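PDB 4J8L: uncharacterized protein YhfS from Escherichia coli, which binds pyridoxal 5'-phosphate covalently through a lysine and is of unknown function, possibly with an activity like that of cysteine synthase. Local coordinates for residues Q91-H96 against P135-V140; L257-G262 against G346-L351; V268-I273 against I282-Q287. All coordinates share one frame; numbering follows the deposited sequence. Where two conformers were deposited one is given.

Overall arrangement
Interaction 1 lies in the mixed, mostly parallel sheet of the domain that matches aminotransferases of class I and II. Interactions 2 and 3 lie far along the chain in the C-terminal domain, their centres about 41 and 36 Å from that of interaction 1. These two are neighbours, with centres about 12 Å apart: helix 229-261 supplies 257-262 to interaction 2 and is followed, after a short connection, by strand 268-275, the first strand of the hairpin in interaction 3. That hairpin is complete before helix 347-360 returns to close interaction 2. L257 CD1 touches A271 O at 3.4 Å, so the end of the helix lies against the hairpin, separate from the cofactor domain's sheet.

Interaction 1. Residues Q91-H96 against P135-V140; sequences QRLLVH and PDAALV
Strands 92-96 and 137-140 run parallel at 27°, with L93 paired to A137 and L94 to A138; L94 N donates to A137 O (2.9 Å) and L139 N to L94 O (3.0 Å). At the entry of the pair D136 turns its carboxylate back on the neighbouring strand, 92-96: CG lies beside its own backbone N (chi1 -62°), and the anti lone pair of OD2 receives R92 N at 3.0 Å. R92 O takes D136 N in return at 2.8 Å. The amide of Q91 is stacked on this carboxylate, the two planes 8° apart, while its OE1 is bonded to K88 N. An alanine in place of D136 would probably leave R92 N without this acceptor and the Q91 amide without its stacking partner. On one face of the sheet L94 CB rests on P135 CB (3.8 Å) and on A138 CB, and on the other L93 CD1 reaches A137 CB and L139 CB, each at 4.2 Å. Helices 123-133 and 153-162 cover L94. Parallel strands covered by helices are the build of an alpha/beta sheet, here consistent with the large domain of an aminotransferase-like PLP enzyme.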
loop_
_atom_site.group_PDB
_atom_site.type_symbol
_atom_site.label_atom_id
_atom_site.label_comp_id
_atom_site.label_asym_id
_atom_site.label_seq_id
_atom_site.Cartn_x
_atom_site.Cartn_y
_atom_site.Cartn_z
ATOM N N GLN A 91 -10.634 22.881 -6.262
ATOM C CA GLN A 91 -11.010 22.874 -4.853
ATOM C C GLN A 91 -9.814 22.603 -3.949
ATOM O O GLN A 91 -8.693 22.439 -4.424
ATOM C CB GLN A 91 -12.156 21.895 -4.590
ATOM C CG GLN A 91 -13.485 22.412 -5.108
ATOM C CD GLN A 91 -14.663 21.649 -4.549
ATOM O OE1 GLN A 91 -14.654 20.420 -4.496
ATOM N NE2 GLN A 91 -15.683 22.377 -4.122
ATOM N N ARG A 92 -10.057 22.572 -2.644
ATOM C CA ARG A 92 -8.967 22.562 -1.676
ATOM C C ARG A 92 -8.810 21.209 -1.001
ATOM O O ARG A 92 -9.746 20.690 -0.387
ATOM C CB ARG A 92 -9.179 23.672 -0.640
ATOM C CG ARG A 92 -9.286 25.054 -1.268
ATOM C CD ARG A 92 -10.129 26.006 -0.426
ATOM N NE ARG A 92 -9.486 26.356 0.836
ATOM C CZ ARG A 92 -8.459 27.196 0.942
ATOM N NH1 ARG A 92 -7.948 27.764 -0.143
ATOM N NH2 ARG A 92 -7.936 27.463 2.132
ATOM N N LEU A 93 -7.615 20.643 -1.131
ATOM C CA LEU A 93 -7.317 19.323 -0.584
ATOM C C LEU A 93 -6.310 19.430 0.551
ATOM O O LEU A 93 -5.237 20.010 0.391
ATOM C CB LEU A 93 -6.762 18.402 -1.679
ATOM C CG LEU A 93 -6.317 17.016 -1.207
ATOM C CD1 LEU A 93 -7.529 16.148 -0.838
ATOM C CD2 LEU A 93 -5.448 16.324 -2.257
ATOM N N LEU A 94 -6.661 18.876 1.705
ATOM C CA LEU A 94 -5.736 18.846 2.828
ATOM C C LEU A 94 -4.781 17.650 2.715
ATOM O O LEU A 94 -5.210 16.515 2.488
ATOM C CB LEU A 94 -6.499 18.780 4.148
ATOM C CG LEU A 94 -5.625 18.766 5.403
ATOM C CD1 LEU A 94 -5.209 20.180 5.784
ATOM C CD2 LEU A 94 -6.333 18.088 6.562
ATOM N N VAL A 95 -3.487 17.918 2.866
ATOM C CA VAL A 95 -2.478 16.867 2.897
ATOM C C VAL A 95 -1.498 17.072 4.053
ATOM O O VAL A 95 -1.374 18.173 4.609
ATOM C CB VAL A 95 -1.669 16.774 1.570
ATOM C CG1 VAL A 95 -2.570 16.385 0.411
ATOM C CG2 VAL A 95 -0.968 18.088 1.285
ATOM N N HIS A 96 -0.805 15.992 4.400
ATOM C CA HIS A 96 0.194 15.999 5.460
ATOM C C HIS A 96 1.444 16.774 5.033
ATOM O O HIS A 96 1.748 16.863 3.843
ATOM C CB HIS A 96 0.539 14.545 5.799
ATOM C CG HIS A 96 1.649 14.377 6.792
ATOM N ND1 HIS A 96 1.750 15.128 7.943
ATOM C CD2 HIS A 96 2.694 13.515 6.813
ATOM C CE1 HIS A 96 2.816 14.744 8.625
ATOM N NE2 HIS A 96 3.405 13.766 7.959
ATOM N N PRO A 135 -10.846 22.788 4.288
ATOM C CA PRO A 135 -10.577 22.016 3.072
ATOM C C PRO A 135 -11.835 21.294 2.602
ATOM O O PRO A 135 -12.696 20.973 3.421
ATOM C CB PRO A 135 -9.515 21.008 3.526
ATOM C CG PRO A 135 -9.734 20.869 4.997
ATOM C CD PRO A 135 -10.183 22.215 5.473
ATOM N N ASP A 136 -11.948 21.063 1.300
ATOM C CA ASP A 136 -13.100 20.352 0.755
ATOM C C ASP A 136 -12.988 18.836 0.921
ATOM O O ASP A 136 -14.002 18.128 0.962
ATOM C CB ASP A 136 -13.307 20.724 -0.709
ATOM C CG ASP A 136 -13.599 22.201 -0.892
ATOM O OD1 ASP A 136 -14.711 22.644 -0.512
ATOM O OD2 ASP A 136 -12.717 22.922 -1.407
ATOM N N ALA A 137 -11.755 18.343 1.010
ATOM C CA ALA A 137 -11.500 16.939 1.279
ATOM C C ALA A 137 -10.085 16.790 1.832
ATOM O O ALA A 137 -9.305 17.754 1.839
ATOM C CB ALA A 137 -11.669 16.104 0.006
ATOM N N ALA A 138 -9.763 15.588 2.302
ATOM C CA ALA A 138 -8.428 15.292 2.810
ATOM C C ALA A 138 -7.919 13.973 2.248
ATOM O O ALA A 138 -8.690 13.045 2.031
ATOM C CB ALA A 138 -8.428 15.243 4.336
ATOM N N LEU A 139 -6.615 13.902 2.014
ATOM C CA LEU A 139 -5.974 12.653 1.634
ATOM C C LEU A 139 -5.006 12.269 2.737
ATOM O O LEU A 139 -4.208 13.087 3.191
ATOM C CB LEU A 139 -5.232 12.801 0.301
ATOM C CG LEU A 139 -4.534 11.533 -0.219
ATOM C CD1 LEU A 139 -4.712 11.376 -1.725
ATOM C CD2 LEU A 139 -3.054 11.557 0.130
ATOM N N VAL A 140 -5.076 11.018 3.174
ATOM C CA VAL A 140 -4.180 10.555 4.224
ATOM C C VAL A 140 -3.437 9.322 3.740
ATOM O O VAL A 140 -4.059 8.348 3.313
ATOM C CB VAL A 140 -4.944 10.214 5.526
ATOM C CG1 VAL A 140 -3.961 9.921 6.654
ATOM C CG2 VAL A 140 -5.901 11.349 5.915
HETATM O O HOH W 1 -1.520 13.413 3.166
#

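Interaction 2. Residues L257-G262 against G346-L351; sequences LALLNG and GEETVL
L259 and L351 bury the most surface here, followed by L260, and the three leucines span two helices whose axes, over these short segments, pass 10.9 Å apart and are inclined at 43°. At that separation the backbones do not meet, and side-chain ends do all the touching. L351 has CG anti to its backbone N (chi1 -166°), and its two methyls serve different partners. CD1 meets L260 CD2 at 4.0 Å as the two side chains slide past each other in opposite directions, while CD2 is approached more loosely by L259 CD1 at 4.4 Å. The same L259 methyl also reaches the start of helix 347-360. There it lies 4.0 Å from E347 CG, the two side chains crossing at about a right angle, and 4.2 Å from E348 OE2. E347 thus offers its aliphatic part to the leucine, while its carboxylate makes a salt bridge through OE2 with R255, one turn earlier on the helix of L259. The contact is partly buried: L259 lies toward the outside, and L260 and L351 inside. L351 also packs on A264 and V265, in the loop after helix 229-261. L260 in turn reaches A271 of strand 268-275 and L281 and V283 of strand 279-285, so helix 347-360 packs beside a helix that itself lies against the sheet.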
loop_
_atom_site.group_PDB
_atom_site.type_symbol
_atom_site.label_atom_id
_atom_site.label_comp_id
_atom_site.label_asym_id
_atom_site.label_seq_id
_atom_site.Cartn_x
_atom_site.Cartn_y
_atom_site.Cartn_z
ATOM N N LEU A 257 16.366 -8.552 11.495
ATOM C CA LEU A 257 16.770 -7.378 12.272
ATOM C C LEU A 257 17.512 -7.771 13.545
ATOM O O LEU A 257 18.561 -7.207 13.860
ATOM C CB LEU A 257 15.563 -6.505 12.626
ATOM C CG LEU A 257 15.866 -5.257 13.458
ATOM C CD1 LEU A 257 16.732 -4.259 12.686
ATOM C CD2 LEU A 257 14.578 -4.583 13.937
ATOM N N ALA A 258 16.976 -8.749 14.268
ATOM C CA ALA A 258 17.615 -9.213 15.497
ATOM C C ALA A 258 19.018 -9.763 15.241
ATOM O O ALA A 258 19.954 -9.473 15.994
ATOM C CB ALA A 258 16.747 -10.260 16.194
ATOM N N LEU A 259 19.158 -10.557 14.184
ATOM C CA LEU A 259 20.458 -11.120 13.830
ATOM C C LEU A 259 21.471 -10.022 13.501
ATOM O O LEU A 259 22.614 -10.075 13.956
ATOM C CB LEU A 259 20.326 -12.097 12.659
ATOM C CG LEU A 259 19.633 -13.428 12.969
ATOM C CD1 LEU A 259 19.209 -14.130 11.685
ATOM C CD2 LEU A 259 20.561 -14.309 13.797
ATOM N N LEU A 260 21.051 -9.026 12.726
ATOM C CA LEU A 260 21.944 -7.929 12.367
ATOM C C LEU A 260 22.325 -7.110 13.592
ATOM O O LEU A 260 23.487 -6.744 13.766
ATOM C CB LEU A 260 21.305 -7.025 11.316
ATOM C CG LEU A 260 21.153 -7.661 9.937
ATOM C CD1 LEU A 260 20.357 -6.758 8.995
ATOM C CD2 LEU A 260 22.527 -7.980 9.362
ATOM N N ASN A 261 21.342 -6.831 14.444
ATOM C CA ASN A 261 21.603 -6.098 15.681
ATOM C C ASN A 261 22.501 -6.879 16.638
ATOM O O ASN A 261 23.158 -6.297 17.504
ATOM C CB ASN A 261 20.296 -5.712 16.375
ATOM C CG ASN A 261 19.659 -4.477 15.767
ATOM O OD1 ASN A 261 20.321 -3.705 15.078
ATOM N ND2 ASN A 261 18.372 -4.284 16.024
ATOM N N GLY A 262 22.517 -8.198 16.480
ATOM C CA GLY A 262 23.345 -9.061 17.299
ATOM C C GLY A 262 24.755 -9.198 16.763
ATOM O O GLY A 262 25.588 -9.866 17.368
ATOM N N GLY A 346 13.694 -16.251 3.281
ATOM C CA GLY A 346 13.931 -16.329 4.710
ATOM C C GLY A 346 15.152 -15.518 5.103
ATOM O O GLY A 346 15.918 -15.062 4.253
ATOM N N GLU A 347 15.322 -15.330 6.402
ATOM C CA GLU A 347 16.358 -14.437 6.894
ATOM C C GLU A 347 17.742 -15.011 6.652
ATOM O O GLU A 347 18.700 -14.265 6.432
ATOM C CB GLU A 347 16.146 -14.117 8.376
ATOM C CG GLU A 347 16.243 -15.322 9.315
ATOM C CD GLU A 347 14.927 -16.076 9.489
ATOM O OE1 GLU A 347 13.990 -15.873 8.683
ATOM O OE2 GLU A 347 14.833 -16.862 10.449
ATOM N N GLU A 348 17.861 -16.332 6.679
ATOM C CA GLU A 348 19.178 -16.920 6.474
ATOM C C GLU A 348 19.667 -16.691 5.045
ATOM O O GLU A 348 20.865 -16.497 4.815
ATOM C CB GLU A 348 19.193 -18.400 6.849
ATOM C CG GLU A 348 18.824 -18.684 8.301
ATOM C CD GLU A 348 19.825 -18.130 9.309
ATOM O OE1 GLU A 348 20.929 -17.698 8.906
ATOM O OE2 GLU A 348 19.504 -18.131 10.517
ATOM N N THR A 349 18.738 -16.696 4.091
ATOM C CA THR A 349 19.068 -16.388 2.703
ATOM C C THR A 349 19.517 -14.936 2.553
ATOM O O THR A 349 20.506 -14.650 1.883
ATOM C CB THR A 349 17.867 -16.660 1.772
ATOM O OG1 THR A 349 17.659 -18.073 1.676
ATOM C CG2 THR A 349 18.098 -16.098 0.373
ATOM N N VAL A 350 18.794 -14.015 3.179
ATOM C CA VAL A 350 19.163 -12.605 3.079
ATOM C C VAL A 350 20.534 -12.377 3.707
ATOM O O VAL A 350 21.385 -11.674 3.137
ATOM C CB VAL A 350 18.113 -11.691 3.741
ATOM C CG1 VAL A 350 18.610 -10.247 3.793
ATOM C CG2 VAL A 350 16.794 -11.771 2.976
ATOM N N LEU A 351 20.759 -12.997 4.861
ATOM C CA LEU A 351 22.039 -12.867 5.560
ATOM C C LEU A 351 23.178 -13.441 4.720
ATOM O O LEU A 351 24.262 -12.852 4.639
ATOM C CB LEU A 351 21.965 -13.559 6.923
ATOM C CG LEU A 351 23.029 -13.324 7.982
ATOM C CD1 LEU A 351 22.996 -11.874 8.428
ATOM C CD2 LEU A 351 22.773 -14.248 9.158
#

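Interaction 3. Residues V268-I273 against I282-Q287; sequences VKSAVI and IVEFHQ
Strands 268-275 and 279-285 form a beta hairpin at one margin of the four-stranded antiparallel sheet of the C-terminal domain, and a classic beta bulge interrupts it where K269 and S270 both face E284. E284 O accepts both backbone donors of the bulge, K269 N at 2.7 Å and S270 N at 3.2 Å, each tilted from the carbonyl plane. Beyond the bulge regular pairing resumes: E284 N returns a bond to S270 O, and V272 and I282 exchange two bonds, N to O each way.

The side chains of S270 and E284 lie on the same face of the sheet. S270 OG sits between its backbone N and carbonyl carbon (chi1 71°) and donates to E284 OE1 at 2.7 Å, meeting it on the anti side, 21° out of the carboxylate plane. K269 runs alongside E284 in the same direction, its extended chain laying CD against OE1 while NZ stops 4.5 Å from OE2, beyond a salt bridge. A water links K269 NZ to H286 O. Further along this face V272 CG1 packs on I282 CB at 3.9 Å.

A271 and V283 pair on the other face; next to them V268 CG2 touches V283 CG1 and F285 CE1, although the V268 and F285 side chains diverge. Helix 229-261 covers A271 through L257 and L260, whereas strand 337-341 flanks V283 and F285. At the end of the pair H286 folds back on the bulge, its ring taking K269 CB over one face in a CH-pi contact, 3.7 Å from the ring centroid and 13° off the normal. A second water donates to both S270 OG and I282 O, each at 3.0 Å.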
loop_
_atom_site.group_PDB
_atom_site.type_symbol
_atom_site.label_atom_id
_atom_site.label_comp_id
_atom_site.label_asym_id
_atom_site.label_seq_id
_atom_site.Cartn_x
_atom_site.Cartn_y
_atom_site.Cartn_z
ATOM N N VAL A 268 28.242 -4.301 8.990
ATOM C CA VAL A 268 27.027 -3.494 9.159
ATOM C C VAL A 268 27.113 -2.583 10.386
ATOM O O VAL A 268 27.392 -3.037 11.501
ATOM C CB VAL A 268 25.760 -4.379 9.242
ATOM C CG1 VAL A 268 24.544 -3.564 9.688
ATOM C CG2 VAL A 268 25.498 -5.028 7.903
ATOM N N LYS A 269 26.881 -1.292 10.164
ATOM C CA LYS A 269 26.933 -0.284 11.216
ATOM C C LYS A 269 25.589 -0.160 11.954
ATOM O O LYS A 269 25.543 -0.014 13.173
ATOM C CB LYS A 269 27.327 1.061 10.603
ATOM C CG LYS A 269 27.384 2.242 11.573
ATOM C CD LYS A 269 27.898 3.492 10.857
ATOM C CE LYS A 269 28.067 4.663 11.817
ATOM N NZ LYS A 269 28.803 5.801 11.188
ATOM N N SER A 270 24.491 -0.207 11.214
ATOM C CA SER A 270 23.181 -0.102 11.850
ATOM C C SER A 270 22.129 -0.767 10.996
ATOM O O SER A 270 22.304 -0.917 9.789
ATOM C CB SER A 270 22.805 1.361 12.106
ATOM O OG SER A 270 22.511 2.035 10.894
ATOM N N ALA A 271 21.039 -1.185 11.631
ATOM C CA ALA A 271 19.917 -1.754 10.906
ATOM C C ALA A 271 18.634 -1.383 11.620
ATOM O O ALA A 271 18.584 -1.384 12.847
ATOM C CB ALA A 271 20.051 -3.274 10.810
ATOM N N VAL A 272 17.603 -1.056 10.853
ATOM C CA VAL A 272 16.315 -0.710 11.433
ATOM C C VAL A 272 15.219 -1.206 10.499
ATOM O O VAL A 272 15.441 -1.358 9.295
ATOM C CB VAL A 272 16.200 0.828 11.660
ATOM C CG1 VAL A 272 16.175 1.568 10.338
ATOM C CG2 VAL A 272 14.964 1.172 12.485
ATOM N N ILE A 273 14.057 -1.518 11.062
ATOM C CA ILE A 273 12.868 -1.730 10.255
ATOM C C ILE A 273 12.137 -0.404 10.127
ATOM O O ILE A 273 11.948 0.309 11.115
ATOM C CB ILE A 273 11.948 -2.777 10.890
ATOM C CG1 ILE A 273 12.577 -4.160 10.734
ATOM C CG2 ILE A 273 10.573 -2.755 10.236
ATOM C CD1 ILE A 273 11.807 -5.264 11.416
ATOM N N ILE A 282 16.255 -1.262 6.635
ATOM C CA ILE A 282 17.272 -0.334 6.161
ATOM C C ILE A 282 18.593 -0.716 6.794
ATOM O O ILE A 282 18.737 -0.714 8.016
ATOM C CB ILE A 282 16.934 1.111 6.509
ATOM C CG1 ILE A 282 15.686 1.537 5.743
ATOM C CG2 ILE A 282 18.103 2.026 6.168
ATOM C CD1 ILE A 282 14.955 2.655 6.384
ATOM N N VAL A 283 19.556 -1.058 5.950
ATOM C CA VAL A 283 20.839 -1.561 6.421
ATOM C C VAL A 283 21.953 -0.605 6.034
ATOM O O VAL A 283 22.123 -0.294 4.858
ATOM C CB VAL A 283 21.129 -2.935 5.829
ATOM C CG1 VAL A 283 22.456 -3.459 6.330
ATOM C CG2 VAL A 283 20.003 -3.916 6.197
ATOM N N GLU A 284 22.696 -0.137 7.034
ATOM C CA GLU A 284 23.782 0.815 6.824
ATOM C C GLU A 284 25.110 0.141 7.127
ATOM O O GLU A 284 25.243 -0.555 8.132
ATOM C CB GLU A 284 23.600 2.038 7.729
ATOM C CG GLU A 284 24.662 3.132 7.558
ATOM C CD GLU A 284 24.708 4.084 8.737
ATOM O OE1 GLU A 284 24.328 3.672 9.855
ATOM O OE2 GLU A 284 25.140 5.243 8.552
ATOM N N PHE A 285 26.087 0.355 6.252
ATOM C CA PHE A 285 27.421 -0.212 6.416
ATOM C C PHE A 285 28.391 0.806 7.007
ATOM O O PHE A 285 28.177 2.015 6.911
ATOM C CB PHE A 285 27.934 -0.718 5.067
ATOM C CG PHE A 285 26.986 -1.673 4.399
ATOM C CD1 PHE A 285 26.861 -2.978 4.857
ATOM C CD2 PHE A 285 26.196 -1.257 3.340
ATOM C CE1 PHE A 285 25.954 -3.865 4.258
ATOM C CE2 PHE A 285 25.299 -2.133 2.737
ATOM C CZ PHE A 285 25.181 -3.436 3.195
ATOM N N HIS A 286 29.464 0.311 7.617
ATOM C CA HIS A 286 30.498 1.184 8.178
ATOM C C HIS A 286 31.233 1.940 7.083
ATOM O O HIS A 286 31.625 3.097 7.255
ATOM C CB HIS A 286 31.511 0.366 8.976
ATOM C CG HIS A 286 31.008 -0.106 10.303
ATOM N ND1 HIS A 286 30.860 0.736 11.385
ATOM C CD2 HIS A 286 30.645 -1.339 10.734
ATOM C CE1 HIS A 286 30.414 0.046 12.420
ATOM N NE2 HIS A 286 30.278 -1.216 12.052
ATOM N N GLN A 287 31.442 1.261 5.961
ATOM C CA GLN A 287 32.154 1.833 4.833
ATOM C C GLN A 287 31.166 2.077 3.701
ATOM O O GLN A 287 30.120 1.418 3.636
ATOM C CB GLN A 287 33.264 0.880 4.373
ATOM C CG GLN A 287 34.217 0.471 5.476
ATOM C CD GLN A 287 35.107 1.608 5.912
ATOM O OE1 GLN A 287 35.465 2.472 5.110
ATOM N NE2 GLN A 287 35.465 1.623 7.192
HETATM O O HOH W 2 31.357 4.771 9.465
HETATM O O HOH W 3 19.935 1.689 9.416
#